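Local atomic coordinates of protein-glutamine gamma-glutamyltransferase (Pagrus major, PDB entry 1G0D), a protein that probably catalyses the calcium-dependent cross-linking of protein-bound glutamine to the amino groups of lysines and other primary amines. Residues Phe84-Gln87 against Glu92-Leu95; Asp80-Asn85 against Phe130-Asn135. One frame throughout, in Å; residues are numbered along the deposited sequence.

Contact 1. Residues Phe84-Gln87 against Glu92-Leu95; sequences FNQQ and EILL
Gln86 and Leu95 face each other as a non-hydrogen-bonded antiparallel pair, their side chains side by side and pointing the same way. Leu95 CD1 lies 3.6 Å from Gln86 CB. Ile93 comes in obliquely, and its CG2 touches Gln86 CG at 3.5 Å. With CG anti to the backbone N (chi1 157°) and the chain extended beyond it, the methylenes of Gln86 lie against these two methyls. Cut back to an alanine, this position would keep CB against Leu95 but lose the CG methylene, which is likely to open a gap beside Ile93 CG2. Leu95 CD1 also meets Phe84 CE1 at 3.9 Å.

Gln87 and Leu94 form the hydrogen-bonded pair. Gln87 N donates to Leu94 O (2.9 Å), and Leu94 N to Gln87 O (2.8 Å). Their side chains run alongside on the other face, where Gln87 CG nears Leu94 CB. Gln87 NE2 donates to a lone pair of Asn85 OD1 at 3.1 Å, with OD1 tilted 18° out of the Gln87 amide plane. A water bonded to both Asn85 OD1 and Leu94 O bridges the strands. The arrangement is a beta hairpin of strands 83-88 and 92-98, within the antiparallel sheet that also holds strands 8-12 and 40-46, in the N-terminal beta-sandwich domain of transglutaminases.

Contact 2. Residues Asp80-Asn85 against Phe130-Asn135; sequences DKWWFN and FHMLFN
Trp82 meets Met132 and Phe130 with the far corner of its six-membered ring. These three buried residues make the whole contact, which is apolar and has no hydrogen bond across it. Trp82 has the largest share of the buried surface, 57 Å². Its side chain comes from the direction opposite to that of the other two.

The methyl of Met132 does the touching on its side. CE lies 3.3 Å from Trp82 CH2 and the same distance from Trp82 CZ2, so it meets both atoms of that ring bond. CG of Met132 stands anti to the backbone N (chi1 176°), and bends at chi2 and chi3 turn the thioether so that CE ends against the indole. Phe130 adds the tip of its ring. Its CZ is 3.9 Å from Trp82 CH2, and the approach is oblique for both rings. CH2 of Trp82 is therefore shared by a methionine methyl and a phenylalanine ring.

The backbones stay well apart, with the CA atoms of Trp82 and Met132 13.0 Å from each other. The side chains alone span the gap.

Trp82 stands just before strand 83-88, and its indole also touches Leu60, Ile70, Val72 and Pro100. Phe130 meets the rings of Phe40 and Tyr108, and Met132 touches Val34. The cluster lies inside the N-terminal beta-sandwich, where side chains from its two sheets meet. It joins the residue that leads into strand 83-88 to the end of strand 121-133, with side chains of strands 33-35, 55-62 and 68-72 packed around it.

Contacts 1 and 2 overlap in sequence and share Phe84 and Asn85, though both residues touch the opposing segment only in contact 1. Their centres are about 15 Å apart. Contact 1 pairs neighbouring strands within one sheet, whereas contact 2 reaches from Trp82, just before strand 83-88, across to strand 121-133 of the five-stranded sheet. Strand 55-62 ties them together: Trp82, Phe84 and Gln86 touch Leu60, Leu58 and Leu56 in turn. The centre of contact 2 is about 29 Å from the centre of the chain, that of contact 1 about 43 Å. Both are away from the catalytic residues Cys272, His332 and Asp355.

Contact 1. Residues Phe84-Gln87 against Glu92-Leu95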
loop_
_atom_site.group_PDB
_atom_site.type_symbol
_atom_site.label_atom_id
_atom_site.label_comp_id
_atom_site.label_asym_id
_atom_site.label_seq_id
_atom_site.Cartn_x
_atom_site.Cartn_y
_atom_site.Cartn_z
ATOM N N PHE A 84 36.684 12.455 -2.000
ATOM C CA PHE A 84 37.309 11.152 -1.858
ATOM C C PHE A 84 38.644 11.166 -1.170
ATOM O O PHE A 84 39.319 12.169 -1.083
ATOM C CB PHE A 84 37.445 10.469 -3.237
ATOM C CG PHE A 84 38.589 10.990 -4.098
ATOM C CD1 PHE A 84 39.755 10.247 -4.242
ATOM C CD2 PHE A 84 38.468 12.192 -4.804
ATOM C CE1 PHE A 84 40.778 10.687 -5.068
ATOM C CE2 PHE A 84 39.485 12.643 -5.634
ATOM C CZ PHE A 84 40.644 11.883 -5.766
ATOM N N ASN A 85 39.028 10.024 -0.661
ATOM C CA ASN A 85 40.308 9.925 -0.012
ATOM C C ASN A 85 40.996 8.827 -0.800
ATOM O O ASN A 85 40.401 7.817 -1.138
ATOM C CB ASN A 85 40.097 9.559 1.453
ATOM C CG ASN A 85 41.230 8.762 2.026
ATOM O OD1 ASN A 85 41.224 7.517 1.986
ATOM N ND2 ASN A 85 42.219 9.468 2.582
ATOM N N GLN A 86 42.253 9.040 -1.124
ATOM C CA GLN A 86 42.970 8.066 -1.898
ATOM C C GLN A 86 44.148 7.516 -1.116
ATOM O O GLN A 86 44.818 8.273 -0.426
ATOM C CB GLN A 86 43.450 8.759 -3.160
ATOM C CG GLN A 86 44.641 8.140 -3.841
ATOM C CD GLN A 86 45.233 9.059 -4.889
ATOM O OE1 GLN A 86 46.128 8.665 -5.625
ATOM N NE2 GLN A 86 44.742 10.294 -4.954
ATOM N N GLN A 87 44.382 6.212 -1.165
ATOM C CA GLN A 87 45.558 5.656 -0.505
ATOM C C GLN A 87 46.068 4.419 -1.192
ATOM O O GLN A 87 45.307 3.627 -1.728
ATOM C CB GLN A 87 45.341 5.376 0.971
ATOM C CG GLN A 87 44.306 4.400 1.357
ATOM C CD GLN A 87 44.010 4.519 2.854
ATOM O OE1 GLN A 87 44.768 3.997 3.685
ATOM N NE2 GLN A 87 42.922 5.228 3.208
ATOM N N GLU A 92 47.622 -1.603 -6.126
ATOM C CA GLU A 92 46.349 -0.944 -6.400
ATOM C C GLU A 92 46.115 0.322 -5.540
ATOM O O GLU A 92 46.744 0.518 -4.507
ATOM C CB GLU A 92 45.208 -1.936 -6.229
ATOM C CG GLU A 92 45.211 -2.754 -4.979
ATOM C CD GLU A 92 44.532 -4.107 -5.189
ATOM O OE1 GLU A 92 43.308 -4.237 -4.988
ATOM O OE2 GLU A 92 45.236 -5.059 -5.565
ATOM N N ILE A 93 45.248 1.214 -5.998
ATOM C CA ILE A 93 44.958 2.428 -5.238
ATOM C C ILE A 93 43.525 2.313 -4.657
ATOM O O ILE A 93 42.568 2.099 -5.389
ATOM C CB ILE A 93 45.048 3.680 -6.138
ATOM C CG1 ILE A 93 46.436 3.803 -6.710
ATOM C CG2 ILE A 93 44.799 4.930 -5.342
ATOM C CD1 ILE A 93 46.600 4.991 -7.648
ATOM N N LEU A 94 43.416 2.437 -3.336
ATOM C CA LEU A 94 42.142 2.360 -2.608
ATOM C C LEU A 94 41.525 3.751 -2.631
ATOM O O LEU A 94 42.095 4.708 -2.101
ATOM C CB LEU A 94 42.382 1.939 -1.160
ATOM C CG LEU A 94 41.397 1.038 -0.378
ATOM C CD1 LEU A 94 41.106 1.843 0.847
ATOM C CD2 LEU A 94 40.076 0.636 -1.082
ATOM N N LEU A 95 40.344 3.853 -3.230
ATOM C CA LEU A 95 39.671 5.120 -3.359
ATOM C C LEU A 95 38.397 5.051 -2.549
ATOM O O LEU A 95 37.507 4.293 -2.880
ATOM C CB LEU A 95 39.324 5.339 -4.823
ATOM C CG LEU A 95 40.059 6.236 -5.835
ATOM C CD1 LEU A 95 41.412 6.806 -5.360
ATOM C CD2 LEU A 95 40.231 5.390 -7.058
HETATM O O HOH W 1 40.994 5.269 0.503
#

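Contact 2. Residues Asp80-Asn85 against Phe130-Asn135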
loop_
_atom_site.group_PDB
_atom_site.type_symbol
_atom_site.label_atom_id
_atom_site.label_comp_id
_atom_site.label_asym_id
_atom_site.label_seq_id
_atom_site.Cartn_x
_atom_site.Cartn_y
_atom_site.Cartn_z
ATOM N N ASP A 80 27.963 18.810 2.335
ATOM C CA ASP A 80 27.028 18.454 1.308
ATOM C C ASP A 80 27.826 18.334 -0.003
ATOM O O ASP A 80 27.268 18.297 -1.103
ATOM C CB ASP A 80 25.896 19.484 1.246
ATOM C CG ASP A 80 26.266 20.723 0.444
ATOM O OD1 ASP A 80 27.341 21.318 0.700
ATOM O OD2 ASP A 80 25.458 21.096 -0.441
ATOM N N LYS A 81 29.145 18.242 0.137
ATOM C CA LYS A 81 30.025 18.109 -1.009
ATOM C C LYS A 81 30.547 16.695 -1.131
ATOM O O LYS A 81 30.908 16.088 -0.134
ATOM C CB LYS A 81 31.226 19.036 -0.866
ATOM C CG LYS A 81 31.062 20.436 -1.458
ATOM C CD LYS A 81 30.318 20.447 -2.798
ATOM C CE LYS A 81 29.272 21.596 -2.922
ATOM N NZ LYS A 81 27.861 21.210 -2.559
ATOM N N TRP A 82 30.594 16.170 -2.350
ATOM C CA TRP A 82 31.137 14.828 -2.600
ATOM C C TRP A 82 32.671 14.955 -2.482
ATOM O O TRP A 82 33.235 15.978 -2.849
ATOM C CB TRP A 82 30.827 14.379 -4.035
ATOM C CG TRP A 82 29.571 13.604 -4.287
ATOM C CD1 TRP A 82 28.339 14.119 -4.611
ATOM C CD2 TRP A 82 29.439 12.179 -4.387
ATOM N NE1 TRP A 82 27.456 13.105 -4.910
ATOM C CE2 TRP A 82 28.099 11.906 -4.785
ATOM C CE3 TRP A 82 30.321 11.102 -4.182
ATOM C CZ2 TRP A 82 27.625 10.612 -4.980
ATOM C CZ3 TRP A 82 29.846 9.810 -4.377
ATOM C CH2 TRP A 82 28.500 9.579 -4.776
ATOM N N TRP A 83 33.358 13.937 -1.975
ATOM C CA TRP A 83 34.825 14.004 -1.903
ATOM C C TRP A 83 35.399 12.618 -1.697
ATOM O O TRP A 83 34.687 11.699 -1.288
ATOM C CB TRP A 83 35.301 14.938 -0.786
ATOM C CG TRP A 83 34.965 14.482 0.589
ATOM C CD1 TRP A 83 33.809 14.736 1.288
ATOM C CD2 TRP A 83 35.810 13.736 1.467
ATOM N NE1 TRP A 83 33.893 14.195 2.551
ATOM C CE2 TRP A 83 35.112 13.573 2.692
ATOM C CE3 TRP A 83 37.097 13.189 1.347
ATOM C CZ2 TRP A 83 35.651 12.890 3.784
ATOM C CZ3 TRP A 83 37.633 12.517 2.441
ATOM C CH2 TRP A 83 36.904 12.375 3.649
ATOM N N PHE A 84 36.684 12.455 -2.000
ATOM C CA PHE A 84 37.309 11.152 -1.858
ATOM C C PHE A 84 38.644 11.166 -1.170
ATOM O O PHE A 84 39.319 12.169 -1.083
ATOM C CB PHE A 84 37.445 10.469 -3.237
ATOM C CG PHE A 84 38.589 10.990 -4.098
ATOM C CD1 PHE A 84 39.755 10.247 -4.242
ATOM C CD2 PHE A 84 38.468 12.192 -4.804
ATOM C CE1 PHE A 84 40.778 10.687 -5.068
ATOM C CE2 PHE A 84 39.485 12.643 -5.634
ATOM C CZ PHE A 84 40.644 11.883 -5.766
ATOM N N ASN A 85 39.028 10.024 -0.661
ATOM C CA ASN A 85 40.308 9.925 -0.012
ATOM C C ASN A 85 40.996 8.827 -0.800
ATOM O O ASN A 85 40.401 7.817 -1.138
ATOM C CB ASN A 85 40.097 9.559 1.453
ATOM C CG ASN A 85 41.230 8.762 2.026
ATOM O OD1 ASN A 85 41.224 7.517 1.986
ATOM N ND2 ASN A 85 42.219 9.468 2.582
ATOM N N PHE A 130 27.177 2.877 -10.730
ATOM C CA PHE A 130 26.640 2.413 -9.467
ATOM C C PHE A 130 25.305 3.134 -9.220
ATOM O O PHE A 130 24.991 4.132 -9.892
ATOM C CB PHE A 130 27.665 2.645 -8.320
ATOM C CG PHE A 130 27.992 4.103 -8.041
ATOM C CD1 PHE A 130 27.159 4.888 -7.221
ATOM C CD2 PHE A 130 29.113 4.699 -8.611
ATOM C CE1 PHE A 130 27.432 6.224 -6.988
ATOM C CE2 PHE A 130 29.383 6.039 -8.378
ATOM C CZ PHE A 130 28.541 6.801 -7.567
ATOM N N HIS A 131 24.509 2.614 -8.295
ATOM C CA HIS A 131 23.232 3.218 -7.977
ATOM C C HIS A 131 23.245 3.787 -6.579
ATOM O O HIS A 131 23.887 3.252 -5.691
ATOM C CB HIS A 131 22.145 2.182 -8.075
ATOM C CG HIS A 131 21.767 1.839 -9.475
ATOM N ND1 HIS A 131 22.347 0.799 -10.165
ATOM C CD2 HIS A 131 20.832 2.363 -10.297
ATOM C CE1 HIS A 131 21.783 0.696 -11.353
ATOM N NE2 HIS A 131 20.861 1.634 -11.459
ATOM N N MET A 132 22.522 4.870 -6.380
ATOM C CA MET A 132 22.476 5.508 -5.080
ATOM C C MET A 132 21.035 5.609 -4.570
ATOM O O MET A 132 20.160 6.128 -5.265
ATOM C CB MET A 132 23.087 6.897 -5.183
ATOM C CG MET A 132 22.993 7.688 -3.906
ATOM S SD MET A 132 24.415 7.395 -2.836
ATOM C CE MET A 132 25.707 8.235 -3.733
ATOM N N LEU A 133 20.809 5.118 -3.355
ATOM C CA LEU A 133 19.499 5.115 -2.695
ATOM C C LEU A 133 19.471 6.046 -1.452
ATOM O O LEU A 133 20.481 6.609 -1.057
ATOM C CB LEU A 133 19.163 3.688 -2.235
ATOM C CG LEU A 133 18.895 2.523 -3.195
ATOM C CD1 LEU A 133 18.978 2.922 -4.644
ATOM C CD2 LEU A 133 19.858 1.470 -2.875
ATOM N N PHE A 134 18.301 6.185 -0.837
ATOM C CA PHE A 134 18.133 7.013 0.349
ATOM C C PHE A 134 18.778 6.234 1.511
ATOM O O PHE A 134 18.844 5.013 1.477
ATOM C CB PHE A 134 16.629 7.229 0.606
ATOM C CG PHE A 134 16.012 8.294 -0.262
ATOM C CD1 PHE A 134 15.183 7.955 -1.331
ATOM C CD2 PHE A 134 16.300 9.635 -0.053
ATOM C CE1 PHE A 134 14.664 8.942 -2.181
ATOM C CE2 PHE A 134 15.785 10.632 -0.899
ATOM C CZ PHE A 134 14.975 10.288 -1.958
ATOM N N ASN A 135 19.234 6.933 2.548
ATOM C CA ASN A 135 19.897 6.294 3.682
ATOM C C ASN A 135 19.278 6.652 5.019
ATOM O O ASN A 135 19.737 7.585 5.675
ATOM C CB ASN A 135 21.350 6.730 3.720
ATOM C CG ASN A 135 22.219 5.735 4.404
ATOM O OD1 ASN A 135 21.719 4.826 5.062
ATOM N ND2 ASN A 135 23.529 5.875 4.262
#